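Local coordinates for protein ribonucleoside triphosphate reductase (Lactobacillus leichmannii, PDB 1L1L) that reduces ribonucleoside triphosphates to 2'-deoxyribonucleoside triphosphates with the help of adenosylcobalamin, working as an allosterically regulated monomer, at residues A[567-572]-A[618-623]. Numbering follows the deposited sequence.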
# COMPACT_ATOMS: atom_id res chain seq x y z
N TYR A 567 -10.26 4.70 17.84
CA TYR A 567 -11.08 5.89 17.70
C TYR A 567 -11.89 6.11 18.97
O TYR A 567 -12.18 7.24 19.34
CB TYR A 567 -12.01 5.75 16.49
CG TYR A 567 -12.92 6.94 16.29
CD1 TYR A 567 -14.19 6.98 16.88
CD2 TYR A 567 -12.50 8.05 15.55
CE1 TYR A 567 -15.01 8.09 16.73
CE2 TYR A 567 -13.31 9.16 15.41
CZ TYR A 567 -14.57 9.17 16.00
OH TYR A 567 -15.38 10.27 15.84
N GLY A 568 -12.25 5.01 19.64
CA GLY A 568 -13.02 5.09 20.88
C GLY A 568 -13.11 3.76 21.62
O GLY A 568 -12.96 2.71 21.02
N ALA A 569 -13.37 3.81 22.93
CA ALA A 569 -13.47 2.60 23.76
C ALA A 569 -14.64 1.71 23.35
O ALA A 569 -14.49 0.50 23.16
CB ALA A 569 -13.61 2.99 25.22
N TYR A 570 -15.81 2.33 23.23
CA TYR A 570 -17.02 1.63 22.84
C TYR A 570 -17.59 2.41 21.66
O TYR A 570 -17.80 3.62 21.76
CB TYR A 570 -18.02 1.62 23.99
CG TYR A 570 -17.55 0.84 25.19
CD1 TYR A 570 -17.58 -0.55 25.20
CD2 TYR A 570 -17.06 1.50 26.32
CE1 TYR A 570 -17.13 -1.27 26.30
CE2 TYR A 570 -16.60 0.78 27.43
CZ TYR A 570 -16.64 -0.60 27.41
OH TYR A 570 -16.18 -1.32 28.49
N LEU A 571 -17.83 1.73 20.56
CA LEU A 571 -18.33 2.41 19.38
C LEU A 571 -19.33 1.58 18.58
O LEU A 571 -19.41 0.36 18.73
CB LEU A 571 -17.18 2.73 18.42
CG LEU A 571 -15.95 3.54 18.83
CD1 LEU A 571 -14.83 3.24 17.86
CD2 LEU A 571 -16.28 5.02 18.83
N ILE A 572 -20.07 2.27 17.73
CA ILE A 572 -20.98 1.62 16.81
C ILE A 572 -20.24 1.86 15.49
O ILE A 572 -20.12 3.01 15.06
CB ILE A 572 -22.35 2.30 16.69
CG1 ILE A 572 -23.19 2.05 17.94
CG2 ILE A 572 -23.07 1.79 15.45
CD1 ILE A 572 -23.45 0.59 18.24
N PRO A 618 -8.01 2.71 32.86
CA PRO A 618 -7.87 4.17 32.95
C PRO A 618 -6.72 4.69 32.07
O PRO A 618 -6.62 5.89 31.82
CB PRO A 618 -7.62 4.39 34.44
CG PRO A 618 -6.93 3.12 34.86
CD PRO A 618 -7.72 2.06 34.14
N ASN A 619 -5.87 3.78 31.62
CA ASN A 619 -4.75 4.14 30.75
C ASN A 619 -5.16 4.03 29.29
O ASN A 619 -4.35 4.28 28.39
CB ASN A 619 -3.53 3.25 31.02
CG ASN A 619 -2.80 3.63 32.29
OD1 ASN A 619 -2.49 4.80 32.51
ND2 ASN A 619 -2.51 2.64 33.13
N PHE A 620 -6.41 3.65 29.05
CA PHE A 620 -6.92 3.54 27.70
C PHE A 620 -6.97 4.94 27.12
O PHE A 620 -7.46 5.86 27.77
CB PHE A 620 -8.33 2.96 27.68
CG PHE A 620 -8.92 2.88 26.29
CD1 PHE A 620 -8.60 1.81 25.46
CD2 PHE A 620 -9.73 3.89 25.80
CE1 PHE A 620 -9.08 1.76 24.15
CE2 PHE A 620 -10.21 3.86 24.49
CZ PHE A 620 -9.89 2.79 23.66
N ALA A 621 -6.48 5.10 25.90
CA ALA A 621 -6.48 6.41 25.26
C ALA A 621 -7.10 6.34 23.88
O ALA A 621 -6.73 5.49 23.07
CB ALA A 621 -5.06 6.94 25.16
N SER A 622 -8.06 7.22 23.61
CA SER A 622 -8.71 7.25 22.29
C SER A 622 -7.93 8.25 21.44
O SER A 622 -7.41 9.24 21.96
CB SER A 622 -10.17 7.68 22.42
OG SER A 622 -10.27 8.94 23.06
N ALA A 623 -7.85 7.98 20.14
CA ALA A 623 -7.10 8.83 19.20
C ALA A 623 -7.35 10.32 19.37
O ALA A 623 -6.43 11.13 19.24
CB ALA A 623 -7.40 8.40 17.77
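The ring of F620 lies with its CE2-CZ side against A569, overlapping the backbone of the turn that leads into strand 570-578. That strand belongs to a four-stranded antiparallel sheet of this class II ribonucleotide reductase, where it runs between strands 603-611 and 690-692; residues 618-623 lie in the loop leaving strand 603-611 for helix 628-641. The contact thus packs one loop on another at the surface of the monomer, its centre about 26 Å from the centre of the chain.

F620 carries the largest share. Its CG stands anti to the backbone N (chi1 178°), which extends the ring from its own chain toward the other segment. CE2 meets A569 N at 3.5 Å and A569 CB at 3.6 Å, while CZ approaches G568 C at 3.9 Å. The ring meets A569 N and G568 C obliquely, and its grip is van der Waals contact with one methyl and the G568-A569 peptide.

Further along, the two chains run nearly antiparallel, their end-to-end directions 160° apart, with G568 opposite S622 and Y567 opposite A623. S622 CB, directed toward the other chain, sits 3.7 Å from Y567 O and 4.1 Å from G568 CA. Here G568 presents bare backbone to S622 CB. Within 567-572, L571 CD2 lies in the plane of the Y567 ring at its edge.

Polar links lie just beyond the packed surfaces: A623 pairs with H566 through the backbone, and the strand residue Y570 reaches D616 OD1, in the loop before 618-623, with a hydrogen bond from its OH. Next to F620 in sequence, N619 ND2 donates to G486 O and N619 O accepts from R488 NH1.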